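Local structure of type-iv like pilin ttha1219 (Thermus thermophilus, 5G23) at residues Thr68-Val73 against Gln84-Cys89; Gly102-Thr107 against Lys122-Ala127; Ala148-Gly153 against Lys172-Ala177; Leu176-Leu181 against Trp227-Pro232; Gly137-Val142 against Ser183-Gly188. The protein is a type IV pilin-like protein that probably takes part in the pilus-linked uptake of DNA during natural competence. One frame throughout, in Å; residues are numbered along the deposited sequence.

Five antiparallel contacts show how strand pairing adapts to its place in a fold. Interactions 1 and 2 belong to the seven-stranded sheet and touch each other where strands 82-88 and 104-112 lie side by side. Interactions 3, 4 and 5 share strand 173-184 of the four-stranded sheet, 3 and 5 holding it to strand 141-151 near either end and 4 holding it to strand 221-230. Interaction 4 is the buried one, almost wholly apolar around an indole. Interactions 2 and 5 lie farther from the chain centre and add charged groups and turns, while waters bridge the segments of interactions 1, 2 and 3.

Interaction 1: Thr68-Val73 against Gln84-Cys89; sequences TGQALV and QGWFLC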
# COMPACT_ATOMS: atom_id res chain seq x y z
N THR B 68 -19.99 11.15 -11.09
CA THR B 68 -20.45 12.46 -11.54
C THR B 68 -20.26 13.43 -10.38
O THR B 68 -20.50 13.08 -9.22
CB THR B 68 -21.97 12.40 -11.92
OG1 THR B 68 -22.09 11.99 -13.27
CG2 THR B 68 -22.67 13.74 -11.78
N GLY B 69 -19.89 14.66 -10.68
CA GLY B 69 -19.66 15.64 -9.63
C GLY B 69 -18.17 15.80 -9.30
O GLY B 69 -17.31 15.48 -10.13
N GLN B 70 -17.90 16.30 -8.10
CA GLN B 70 -16.58 16.70 -7.68
C GLN B 70 -15.74 15.44 -7.40
O GLN B 70 -16.14 14.58 -6.62
CB GLN B 70 -16.63 17.60 -6.45
CG GLN B 70 -15.27 18.18 -6.13
CD GLN B 70 -15.29 19.24 -5.06
OE1 GLN B 70 -15.54 18.95 -3.88
NE2 GLN B 70 -14.93 20.44 -5.44
N ALA B 71 -14.63 15.34 -8.10
CA ALA B 71 -13.83 14.12 -8.11
C ALA B 71 -12.49 14.28 -7.44
O ALA B 71 -11.96 13.33 -6.94
CB ALA B 71 -13.64 13.64 -9.56
N LEU B 72 -11.95 15.50 -7.44
CA LEU B 72 -10.62 15.76 -6.95
C LEU B 72 -10.53 17.18 -6.47
O LEU B 72 -11.04 18.13 -7.14
CB LEU B 72 -9.59 15.52 -8.05
CG LEU B 72 -8.13 15.64 -7.66
CD1 LEU B 72 -7.68 14.41 -6.93
CD2 LEU B 72 -7.25 15.87 -8.89
N VAL B 73 -9.87 17.36 -5.34
CA VAL B 73 -9.48 18.70 -4.89
C VAL B 73 -8.04 18.67 -4.48
O VAL B 73 -7.64 17.88 -3.62
CB VAL B 73 -10.32 19.20 -3.69
CG1 VAL B 73 -9.85 20.55 -3.24
CG2 VAL B 73 -11.78 19.34 -4.06
N GLN B 84 -7.57 15.53 -1.94
CA GLN B 84 -8.80 14.76 -1.70
C GLN B 84 -9.37 14.26 -3.02
O GLN B 84 -9.33 14.98 -4.00
CB GLN B 84 -9.86 15.55 -0.95
CG GLN B 84 -9.40 16.25 0.32
CD GLN B 84 -10.39 17.31 0.74
OE1 GLN B 84 -11.38 16.99 1.39
NE2 GLN B 84 -10.20 18.53 0.25
N GLY B 85 -9.97 13.05 -2.99
CA GLY B 85 -10.58 12.46 -4.13
C GLY B 85 -11.79 11.57 -3.83
O GLY B 85 -11.94 11.09 -2.72
N TRP B 86 -12.66 11.42 -4.80
CA TRP B 86 -13.90 10.60 -4.60
C TRP B 86 -14.03 9.66 -5.81
O TRP B 86 -13.51 9.94 -6.92
CB TRP B 86 -15.11 11.49 -4.44
CG TRP B 86 -15.09 12.35 -3.24
CD1 TRP B 86 -15.66 12.08 -2.05
CD2 TRP B 86 -14.42 13.62 -3.10
NE1 TRP B 86 -15.37 13.08 -1.15
CE2 TRP B 86 -14.62 14.05 -1.79
CE3 TRP B 86 -13.63 14.40 -3.96
CZ2 TRP B 86 -14.09 15.23 -1.30
CZ3 TRP B 86 -13.15 15.61 -3.52
CH2 TRP B 86 -13.36 16.01 -2.16
N PHE B 87 -14.69 8.56 -5.60
CA PHE B 87 -14.95 7.57 -6.65
C PHE B 87 -16.15 6.71 -6.26
O PHE B 87 -16.53 6.65 -5.09
CB PHE B 87 -13.74 6.69 -6.90
CG PHE B 87 -13.23 6.02 -5.64
CD1 PHE B 87 -12.40 6.69 -4.76
CD2 PHE B 87 -13.58 4.74 -5.34
CE1 PHE B 87 -11.94 6.10 -3.57
CE2 PHE B 87 -13.11 4.11 -4.18
CZ PHE B 87 -12.31 4.80 -3.28
N LEU B 88 -16.73 6.06 -7.25
CA LEU B 88 -17.82 5.14 -7.05
C LEU B 88 -17.27 3.76 -6.78
O LEU B 88 -16.38 3.28 -7.44
CB LEU B 88 -18.68 5.04 -8.30
CG LEU B 88 -19.96 4.20 -8.10
CD1 LEU B 88 -20.94 4.93 -7.21
CD2 LEU B 88 -20.62 3.85 -9.42
N CYS B 89 -17.78 3.12 -5.77
CA CYS B 89 -17.39 1.75 -5.48
C CYS B 89 -18.12 0.70 -6.32
O CYS B 89 -19.32 0.70 -6.31
CB CYS B 89 -17.63 1.51 -4.01
SG CYS B 89 -16.37 2.23 -3.03
O HOH W 1 -7.66 19.02 -0.99
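Val-73 and Gln-84 are paired in the beta hairpin of strands 69-75 and 82-88 by reciprocal backbone hydrogen bonds, Val-73 N reaching Gln-84 O at 2.8 Å and Gln-84 N answering to Val-73 O. The side-chain contact rests mainly on Trp-86. Its CB passes Gln-70 O at 3.9 Å, and CG stands anti to the carbonyl carbon (chi1 -64°). Along the six-membered ring, CE3 lies 3.7 Å from Gln-70 O, which approaches obliquely. CZ3 receives Val-73 CG2 at 4.0 Å, the methyl coming to the ring edge near its plane. At the tip, CH2 meets Gln-70 OE1 at 4.0 Å, with amide and ring planes only 18° apart. The pyrrole NE1 bonds instead to Cys-126 O. An alanine at Trp-86 would probably leave Val-73 CG2 without its aromatic neighbour and Cys-126 O without the indole N-H. On the other edge of the first strand, Ala-71 and Leu-72 both face Val-162 in a classic beta bulge. Beyond the indole, a water donates to Val-73 O at 2.9 Å and accepts from Gln-84 NE2 at the same distance.

Interaction 2: Gly102-Thr107 against Lys122-Ala127; sequences GEVRGT and KGEGCA
Val-104 O accepts from Gly-123 N at 2.8 Å, a nearly straight bond whose donor stands above the carbonyl plane, 36° out of it. It joins the start of strand 104-112 to the loop after strand 115-122, where Gly-123 to Cys-126 form a type II beta turn. Val-104 rests on that turn: its CG2 lies 3.6 Å from Glu-124 OE2, the two side chains crossing at about a right angle. Glu-124 is bent at chi2 (72°), which swings CD back toward the valine, and a water accepts from Val-104 N and donates to Glu-124 OE2 at 3.0 Å. Beside this, Arg-105 and Lys-122 form an antiparallel non-hydrogen-bonded pair. Arg-105 NH1 packs against Lys-122 CB at 3.7 Å, while Lys-122 N sits over one guanidinium face, offset toward the rim; Ser-100 OG takes the hydrogen bond of NH1. The lysine chain runs on extended to a salt bridge between its NZ and Glu-103 OE1, whose modelled place is less sure, and NZ also bonds to Glu-99 O. A lysine in place of Glu-103 would probably leave the Lys-122 amine without this carboxylate and set a like charge beside it. Further along, Cys-126 SG, in a disulfide with Cys-121, fits closely against Gly-106, 3.7 Å from its N. With Arg-105 NH1 and Lys-122 NZ 5.3 Å apart, the Glu-103 carboxylate, if its modelled place holds, is likely to offset part of the repulsion between two neighbouring cations.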
# COMPACT_ATOMS: atom_id res chain seq x y z
N GLY B 102 -21.81 0.40 -5.22
CA GLY B 102 -22.65 1.42 -5.87
C GLY B 102 -22.76 2.74 -5.13
O GLY B 102 -23.66 3.55 -5.38
N GLU B 103 -21.87 2.94 -4.19
CA GLU B 103 -21.82 4.17 -3.37
C GLU B 103 -20.49 4.93 -3.52
O GLU B 103 -19.43 4.33 -3.73
CB GLU B 103 -22.11 3.77 -1.92
CG GLU B 103 -23.58 3.42 -1.77
CD GLU B 103 -23.93 2.76 -0.43
OE1 GLU B 103 -23.00 2.46 0.40
OE2 GLU B 103 -25.16 2.52 -0.23
N VAL B 104 -20.55 6.23 -3.30
CA VAL B 104 -19.37 7.09 -3.41
C VAL B 104 -18.51 7.02 -2.17
O VAL B 104 -19.01 7.02 -1.03
CB VAL B 104 -19.85 8.56 -3.58
CG1 VAL B 104 -18.66 9.50 -3.71
CG2 VAL B 104 -20.72 8.70 -4.78
N ARG B 105 -17.19 6.95 -2.36
CA ARG B 105 -16.25 7.01 -1.28
C ARG B 105 -15.25 8.15 -1.51
O ARG B 105 -15.00 8.52 -2.63
CB ARG B 105 -15.49 5.73 -1.20
CG ARG B 105 -16.46 4.68 -0.66
CD ARG B 105 -15.75 3.56 0.03
NE ARG B 105 -15.05 4.12 1.16
CZ ARG B 105 -15.50 4.10 2.41
NH1 ARG B 105 -16.67 3.54 2.68
NH2 ARG B 105 -14.75 4.64 3.36
N GLY B 106 -14.74 8.70 -0.42
CA GLY B 106 -13.72 9.71 -0.44
C GLY B 106 -12.43 9.23 0.18
O GLY B 106 -12.39 8.34 1.03
N THR B 107 -11.38 9.91 -0.19
CA THR B 107 -10.06 9.63 0.28
C THR B 107 -9.30 10.93 0.35
O THR B 107 -9.47 11.82 -0.51
CB THR B 107 -9.38 8.58 -0.65
OG1 THR B 107 -8.20 8.08 0.00
CG2 THR B 107 -9.02 9.16 -2.02
N LYS B 122 -17.32 7.93 3.48
CA LYS B 122 -18.35 7.50 2.58
C LYS B 122 -19.37 8.60 2.33
O LYS B 122 -19.74 9.32 3.24
CB LYS B 122 -19.03 6.30 3.21
CG LYS B 122 -19.90 5.55 2.25
CD LYS B 122 -20.66 4.49 3.05
CE LYS B 122 -21.74 3.83 2.27
NZ LYS B 122 -21.86 2.47 2.88
N GLY B 123 -19.84 8.69 1.12
CA GLY B 123 -20.93 9.61 0.77
C GLY B 123 -20.47 10.64 -0.21
O GLY B 123 -19.34 11.08 -0.19
N GLU B 124 -21.36 11.05 -1.09
CA GLU B 124 -21.08 12.13 -2.01
C GLU B 124 -20.57 13.37 -1.26
O GLU B 124 -21.20 13.81 -0.32
CB GLU B 124 -22.35 12.49 -2.73
CG GLU B 124 -23.02 11.40 -3.57
CD GLU B 124 -23.69 10.24 -2.75
OE1 GLU B 124 -23.97 10.37 -1.52
OE2 GLU B 124 -23.97 9.19 -3.37
N GLY B 125 -19.42 13.91 -1.66
CA GLY B 125 -18.82 15.11 -1.03
C GLY B 125 -18.35 14.95 0.40
O GLY B 125 -18.16 15.96 1.13
N CYS B 126 -18.19 13.70 0.87
CA CYS B 126 -17.80 13.51 2.27
C CYS B 126 -16.45 14.08 2.46
O CYS B 126 -15.61 14.10 1.52
CB CYS B 126 -17.85 12.03 2.66
SG CYS B 126 -16.73 10.95 1.73
N ALA B 127 -16.21 14.64 3.66
CA ALA B 127 -14.91 15.22 3.95
C ALA B 127 -14.09 14.18 4.66
O ALA B 127 -14.41 13.82 5.77
CB ALA B 127 -15.09 16.47 4.85
O HOH W 2 -22.89 7.12 -1.49

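Interaction 3: Ala148-Gly153 against Lys172-Ala177; sequences AYLEGG and KVSALA
Ala-148 with Ala-177 and Tyr-149 with Leu-176 set the antiparallel register of strands 141-151 and 173-184, whose local axes make an angle of 160°. Ala-148 and Ala-177 exchange two backbone hydrogen bonds, Ala-148 N to Ala-177 O and back from Ala-177 N to Ala-148 O. Farther on the pairing shifts by a residue: Leu-150 N still donates to Ala-175 O, but Leu-150 O takes the N-H of Ser-174, 2.9 Å from it.

The side chains divide between two faces. On one, Tyr-149 CB meets Leu-176 CD2 at 3.8 Å. With CG between the backbone N and the carbonyl carbon (chi1 65°), the Tyr-149 ring starts out on the side of Val-173, and its CD2 meets Val-173 CG2 at 3.9 Å, the two side chains crossing at about a right angle. On the other, the small residues Ala-148, Ala-175 and Ala-177 line up with Leu-150, whose CD2 lies 3.5 Å from Ser-174 OG. Trp-155 of strand 154-156 packs on Ala-148, Leu-150 and Ala-177.

Toward the end of strand 141-151 the contact turns polar. Glu-151 CG passes Lys-172 O at 3.5 Å, and its OE1 forms a salt bridge to Lys-156. One water links Gly-152 N to Lys-172 O, while another accepts from Lys-172 N at 2.7 Å and gives a long bond to Glu-151 OE2. Direct backbone bonds thus serve the buried end, whereas at the solvent-facing end, where the strands part, water takes over the peptide groups of Lys-172 and Gly-152.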
# COMPACT_ATOMS: atom_id res chain seq x y z
N ALA B 148 1.50 17.83 -8.00
CA ALA B 148 1.25 18.62 -9.20
C ALA B 148 0.33 17.80 -10.12
O ALA B 148 0.14 16.60 -9.90
CB ALA B 148 2.54 18.90 -9.92
N TYR B 149 -0.26 18.46 -11.10
CA TYR B 149 -1.13 17.79 -12.01
C TYR B 149 -0.85 18.18 -13.47
O TYR B 149 -0.38 19.29 -13.77
CB TYR B 149 -2.61 18.06 -11.65
CG TYR B 149 -3.05 19.48 -11.80
CD1 TYR B 149 -2.93 20.35 -10.75
CD2 TYR B 149 -3.74 19.93 -12.97
CE1 TYR B 149 -3.38 21.65 -10.86
CE2 TYR B 149 -4.23 21.21 -13.05
CZ TYR B 149 -4.05 22.04 -11.97
OH TYR B 149 -4.47 23.33 -12.06
N LEU B 150 -1.17 17.26 -14.36
CA LEU B 150 -0.89 17.44 -15.77
C LEU B 150 -2.20 17.74 -16.47
O LEU B 150 -3.13 16.93 -16.45
CB LEU B 150 -0.25 16.19 -16.35
CG LEU B 150 0.11 16.22 -17.84
CD1 LEU B 150 1.04 17.38 -18.19
CD2 LEU B 150 0.73 14.91 -18.23
N GLU B 151 -2.31 18.92 -17.05
CA GLU B 151 -3.53 19.33 -17.78
C GLU B 151 -3.15 19.69 -19.20
O GLU B 151 -2.39 20.64 -19.43
CB GLU B 151 -4.20 20.53 -17.16
CG GLU B 151 -5.47 20.97 -17.91
CD GLU B 151 -6.00 22.30 -17.47
OE1 GLU B 151 -5.48 22.86 -16.49
OE2 GLU B 151 -6.96 22.78 -18.12
N GLY B 152 -3.61 18.89 -20.15
CA GLY B 152 -3.30 19.17 -21.57
C GLY B 152 -1.83 19.30 -21.90
O GLY B 152 -1.48 20.20 -22.62
N GLY B 153 -0.95 18.48 -21.36
CA GLY B 153 0.46 18.71 -21.66
C GLY B 153 1.23 19.73 -20.81
O GLY B 153 2.42 19.78 -20.90
N LYS B 172 -9.50 18.85 -17.64
CA LYS B 172 -9.08 17.50 -17.99
C LYS B 172 -7.71 17.22 -17.40
O LYS B 172 -6.69 17.71 -17.88
CB LYS B 172 -9.01 17.25 -19.51
CG LYS B 172 -10.29 16.76 -20.14
CD LYS B 172 -11.19 17.90 -20.55
CE LYS B 172 -12.48 17.42 -21.26
NZ LYS B 172 -13.64 18.33 -21.07
N VAL B 173 -7.65 16.41 -16.37
CA VAL B 173 -6.41 16.10 -15.70
C VAL B 173 -5.99 14.69 -16.08
O VAL B 173 -6.71 13.76 -15.87
CB VAL B 173 -6.55 16.20 -14.16
CG1 VAL B 173 -5.31 15.69 -13.45
CG2 VAL B 173 -6.82 17.64 -13.75
N SER B 174 -4.85 14.55 -16.66
CA SER B 174 -4.43 13.25 -17.16
C SER B 174 -3.54 12.47 -16.17
O SER B 174 -3.40 11.26 -16.33
CB SER B 174 -3.83 13.38 -18.55
OG SER B 174 -2.60 13.98 -18.52
N ALA B 175 -2.88 13.18 -15.26
CA ALA B 175 -1.94 12.56 -14.30
C ALA B 175 -1.64 13.43 -13.14
O ALA B 175 -1.84 14.65 -13.21
CB ALA B 175 -0.67 12.14 -14.99
N LEU B 176 -1.16 12.84 -12.05
CA LEU B 176 -0.68 13.53 -10.87
C LEU B 176 0.79 13.17 -10.70
O LEU B 176 1.17 12.03 -11.00
CB LEU B 176 -1.41 13.13 -9.61
CG LEU B 176 -2.92 13.36 -9.59
CD1 LEU B 176 -3.49 12.83 -8.30
CD2 LEU B 176 -3.25 14.85 -9.74
N ALA B 177 1.56 14.13 -10.26
CA ALA B 177 2.91 13.88 -9.81
C ALA B 177 2.96 14.11 -8.31
O ALA B 177 2.55 15.16 -7.81
CB ALA B 177 3.89 14.79 -10.49
O HOH W 3 -8.96 20.67 -19.59
O HOH W 4 -5.25 16.88 -19.91

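Interaction 4: Leu176-Leu181 against Trp227-Pro232; sequences LALYLL and WIVQTP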
# COMPACT_ATOMS: atom_id res chain seq x y z
N LEU B 176 -1.16 12.84 -12.05
CA LEU B 176 -0.68 13.53 -10.87
C LEU B 176 0.79 13.17 -10.70
O LEU B 176 1.17 12.03 -11.00
CB LEU B 176 -1.41 13.13 -9.61
CG LEU B 176 -2.92 13.36 -9.59
CD1 LEU B 176 -3.49 12.83 -8.30
CD2 LEU B 176 -3.25 14.85 -9.74
N ALA B 177 1.56 14.13 -10.26
CA ALA B 177 2.91 13.88 -9.81
C ALA B 177 2.96 14.11 -8.31
O ALA B 177 2.55 15.16 -7.81
CB ALA B 177 3.89 14.79 -10.49
N LEU B 178 3.48 13.13 -7.59
CA LEU B 178 3.62 13.19 -6.16
C LEU B 178 5.10 13.10 -5.76
O LEU B 178 5.88 12.38 -6.41
CB LEU B 178 2.84 12.06 -5.51
CG LEU B 178 1.35 12.25 -5.76
CD1 LEU B 178 0.98 11.36 -6.91
CD2 LEU B 178 0.56 11.87 -4.56
N TYR B 179 5.47 13.90 -4.76
CA TYR B 179 6.85 13.97 -4.28
C TYR B 179 6.87 13.92 -2.76
O TYR B 179 6.14 14.61 -2.11
CB TYR B 179 7.52 15.28 -4.76
CG TYR B 179 8.88 15.49 -4.18
CD1 TYR B 179 10.01 14.94 -4.76
CD2 TYR B 179 9.05 16.27 -3.01
CE1 TYR B 179 11.27 15.12 -4.22
CE2 TYR B 179 10.31 16.48 -2.46
CZ TYR B 179 11.43 15.93 -3.09
OH TYR B 179 12.62 16.08 -2.54
N LEU B 180 7.77 13.06 -2.23
CA LEU B 180 8.06 13.02 -0.83
C LEU B 180 9.57 13.18 -0.59
O LEU B 180 10.41 12.62 -1.36
CB LEU B 180 7.62 11.67 -0.25
CG LEU B 180 6.13 11.45 -0.07
CD1 LEU B 180 5.84 9.97 0.20
CD2 LEU B 180 5.66 12.33 1.09
N LEU B 181 9.90 14.00 0.41
CA LEU B 181 11.26 14.08 0.98
C LEU B 181 11.13 13.70 2.44
O LEU B 181 10.29 14.23 3.15
CB LEU B 181 11.82 15.46 0.83
CG LEU B 181 13.15 15.72 1.45
CD1 LEU B 181 14.26 15.00 0.75
CD2 LEU B 181 13.44 17.23 1.45
N TRP B 227 6.84 10.19 -8.08
CA TRP B 227 6.14 9.21 -8.86
C TRP B 227 4.92 9.83 -9.56
O TRP B 227 4.36 10.79 -9.05
CB TRP B 227 5.84 7.96 -8.03
CG TRP B 227 4.80 8.08 -6.95
CD1 TRP B 227 3.62 7.50 -7.00
CD2 TRP B 227 4.89 8.69 -5.68
NE1 TRP B 227 2.91 7.75 -5.88
CE2 TRP B 227 3.68 8.49 -5.03
CE3 TRP B 227 5.87 9.48 -5.03
CZ2 TRP B 227 3.41 8.98 -3.77
CZ3 TRP B 227 5.64 9.92 -3.74
CH2 TRP B 227 4.40 9.69 -3.11
N ILE B 228 4.58 9.27 -10.71
CA ILE B 228 3.53 9.75 -11.54
C ILE B 228 2.41 8.75 -11.52
O ILE B 228 2.64 7.55 -11.66
CB ILE B 228 3.98 9.88 -12.99
CG1 ILE B 228 5.25 10.69 -13.09
CG2 ILE B 228 2.82 10.47 -13.79
CD1 ILE B 228 5.18 12.07 -12.44
N VAL B 229 1.21 9.23 -11.27
CA VAL B 229 -0.01 8.42 -11.22
C VAL B 229 -0.95 8.85 -12.31
O VAL B 229 -1.35 10.03 -12.34
CB VAL B 229 -0.72 8.60 -9.89
CG1 VAL B 229 -1.90 7.66 -9.84
CG2 VAL B 229 0.20 8.24 -8.73
N GLN B 230 -1.29 7.95 -13.26
CA GLN B 230 -2.21 8.31 -14.32
C GLN B 230 -3.60 8.43 -13.68
O GLN B 230 -3.92 7.70 -12.72
CB GLN B 230 -2.16 7.28 -15.46
CG GLN B 230 -0.82 7.09 -16.07
CD GLN B 230 -0.28 8.32 -16.73
OE1 GLN B 230 0.85 8.70 -16.43
NE2 GLN B 230 -1.04 8.99 -17.57
N THR B 231 -4.43 9.33 -14.23
CA THR B 231 -5.75 9.52 -13.73
C THR B 231 -6.75 9.46 -14.89
O THR B 231 -7.41 10.45 -15.22
CB THR B 231 -5.86 10.85 -12.97
OG1 THR B 231 -5.45 11.92 -13.82
CG2 THR B 231 -5.00 10.87 -11.69
N PRO B 232 -6.87 8.29 -15.54
CA PRO B 232 -7.71 8.22 -16.73
C PRO B 232 -9.18 8.56 -16.43
O PRO B 232 -9.89 9.09 -17.32
CB PRO B 232 -7.54 6.77 -17.20
CG PRO B 232 -7.04 6.03 -16.01
CD PRO B 232 -6.20 7.02 -15.25
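Leu-178 and Trp-227 meet across two antiparallel strands, 173-184 and 221-230, the latter at the edge of a four-stranded sheet within this chain. Their local axes lie at 150°, and Leu-178 N donates to Trp-227 O at 2.9 Å while Trp-227 N returns a bond to Leu-178 O. Leu-176 and Val-229 form a second pair of the same kind.

The tight part is the face that carries the indole. Trp-227 has CG between its backbone N and carbonyl carbon (chi1 71°), and the ring lies back over the neighbouring strand. Leu-178 CB sits over the six-membered ring in a CH-pi contact, 3.6 Å from its centroid and 10° off the normal. Leu-180 comes to the rim instead, its CG at the edge in the ring plane and its CD1 3.6 Å from Trp-227 CH2. Beyond the indole, Leu-178 CD1 touches Val-229 CG2 at 3.7 Å. Helix 44-61 packs on this same face, Ala-53 meeting Trp-227 and Ala-57 meeting Val-229.

The opposite face is thinner and partly reached by solvent. There the contact comes down to Ala-177 CB against Ile-228 CD1 at 3.6 Å, with Leu-205 also touching the alanine. Gln-230, next along that side, packs on Ala-175 and also on Glu-95 of the second subunit. Where strand 221-230 ends, Thr-231 gives the contact a mixed finish: OG1 is hydrogen-bonded to Val-173 O, while its methyl CG2 lies 3.9 Å from Leu-176 CG.

Interaction 5: Gly137-Val142 against Ser183-Gly188; sequences GDEVQV and SVPVRG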
# COMPACT_ATOMS: atom_id res chain seq x y z
N GLY B 137 6.43 11.42 11.47
CA GLY B 137 6.01 12.02 12.75
C GLY B 137 6.80 11.41 13.93
O GLY B 137 6.37 11.49 15.09
N ASP B 138 7.95 10.82 13.66
CA ASP B 138 8.80 10.28 14.71
C ASP B 138 10.27 10.34 14.31
O ASP B 138 10.78 11.38 13.92
CB ASP B 138 8.32 8.80 15.00
CG ASP B 138 8.19 7.83 13.67
OD1 ASP B 138 8.92 7.88 12.63
OD2 ASP B 138 7.31 6.92 13.67
N GLU B 139 10.93 9.21 14.36
CA GLU B 139 12.28 9.06 13.88
C GLU B 139 12.28 9.56 12.42
O GLU B 139 13.21 10.27 12.00
CB GLU B 139 12.67 7.54 14.07
CG GLU B 139 14.06 7.13 13.64
CD GLU B 139 14.32 5.61 13.82
OE1 GLU B 139 13.66 4.99 14.70
OE2 GLU B 139 15.21 5.03 13.13
N VAL B 140 11.27 9.15 11.65
CA VAL B 140 11.15 9.59 10.24
C VAL B 140 10.42 10.89 10.25
O VAL B 140 9.36 11.00 10.82
CB VAL B 140 10.39 8.57 9.35
CG1 VAL B 140 10.21 9.11 7.96
CG2 VAL B 140 11.08 7.21 9.34
N GLN B 141 10.97 11.87 9.57
CA GLN B 141 10.30 13.17 9.36
C GLN B 141 10.04 13.35 7.91
O GLN B 141 10.97 13.28 7.07
CB GLN B 141 11.19 14.31 9.86
CG GLN B 141 11.29 14.32 11.38
CD GLN B 141 10.02 14.78 12.02
OE1 GLN B 141 9.47 15.85 11.68
NE2 GLN B 141 9.52 14.00 12.94
N VAL B 142 8.78 13.59 7.57
CA VAL B 142 8.39 13.94 6.20
C VAL B 142 8.59 15.44 6.09
O VAL B 142 7.85 16.18 6.70
CB VAL B 142 6.93 13.45 5.88
CG1 VAL B 142 6.51 13.87 4.49
CG2 VAL B 142 6.89 11.93 5.96
N SER B 183 13.55 12.38 6.07
CA SER B 183 14.85 12.22 6.75
C SER B 183 14.75 11.35 7.96
O SER B 183 13.71 11.26 8.63
CB SER B 183 15.43 13.60 7.16
OG SER B 183 14.70 14.20 8.24
N VAL B 184 15.90 10.79 8.29
CA VAL B 184 16.06 10.00 9.52
C VAL B 184 17.48 10.15 10.05
O VAL B 184 18.43 10.39 9.26
CB VAL B 184 15.88 8.44 9.28
CG1 VAL B 184 14.47 8.05 9.00
CG2 VAL B 184 16.80 7.93 8.20
N PRO B 185 17.67 9.98 11.36
CA PRO B 185 19.04 9.99 11.89
C PRO B 185 19.83 8.78 11.45
O PRO B 185 19.23 7.73 11.24
CB PRO B 185 18.86 9.93 13.41
CG PRO B 185 17.41 10.10 13.67
CD PRO B 185 16.66 9.74 12.41
N VAL B 186 21.14 8.95 11.33
CA VAL B 186 22.05 7.84 11.04
C VAL B 186 23.36 8.10 11.78
O VAL B 186 23.90 9.21 11.76
CB VAL B 186 22.21 7.65 9.51
CG1 VAL B 186 22.98 8.80 8.87
CG2 VAL B 186 22.92 6.32 9.20
N ARG B 187 23.88 7.08 12.45
CA ARG B 187 25.11 7.25 13.27
C ARG B 187 26.26 7.64 12.35
O ARG B 187 26.46 7.04 11.29
CB ARG B 187 25.49 6.01 14.08
CG ARG B 187 26.43 6.37 15.27
CD ARG B 187 26.50 5.54 16.55
NE ARG B 187 27.41 6.19 17.53
CZ ARG B 187 27.08 7.07 18.49
NH1 ARG B 187 25.82 7.44 18.68
NH2 ARG B 187 28.01 7.56 19.27
N GLY B 188 26.90 8.74 12.67
CA GLY B 188 28.03 9.27 11.87
C GLY B 188 27.61 10.30 10.84
O GLY B 188 28.46 11.00 10.28
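Gln-141 and Ser-183 make an antiparallel hydrogen-bonded pair where strand 141-151 begins and strand 173-184 runs out, far from the chain centre. Gln-141 N donates to Ser-183 O at 3.0 Å, and Ser-183 N answers to Gln-141 O at 2.9 Å. The ladder stops here, probably because Pro-185, which would donate the next bond, has no N-H to offer; its ring atom CD lies 3.5 Å from Glu-139 O. That carbonyl accepts from Arg-220 NH2 instead.

The entry to strand 141-151 is shaped by Asp-138. Its OD1 takes the N-H of Val-140 at 2.8 Å through the anti lone pair, an Asx turn. Gln-141 is bent at chi2 (-73°), folding CD back so that NE2 can reach Asp-138 O at 3.1 Å; the acceptor lies in the amide plane and the donor on a carbonyl lone pair, which should hold the amide in its rotation. Across the strands, Val-140 and Val-184 lie side by side and point the same way, with Val-140 CG2 3.5 Å from Val-184 CG1. Ser-183 OG turns to Glu-143 and Arg-220 for its hydrogen bonds.

The dimer partner also reaches this end: Glu-139 OE2 forms a salt bridge to Arg-44 of the second subunit, a residue that also packs on Val-140 and Val-184. Within the chain, those valines meet helix 44-61, Val-140 on Glu-48 and Val-184 on Leu-45, while strand 221-230 binds the other edge of strand 173-184 through Leu-221.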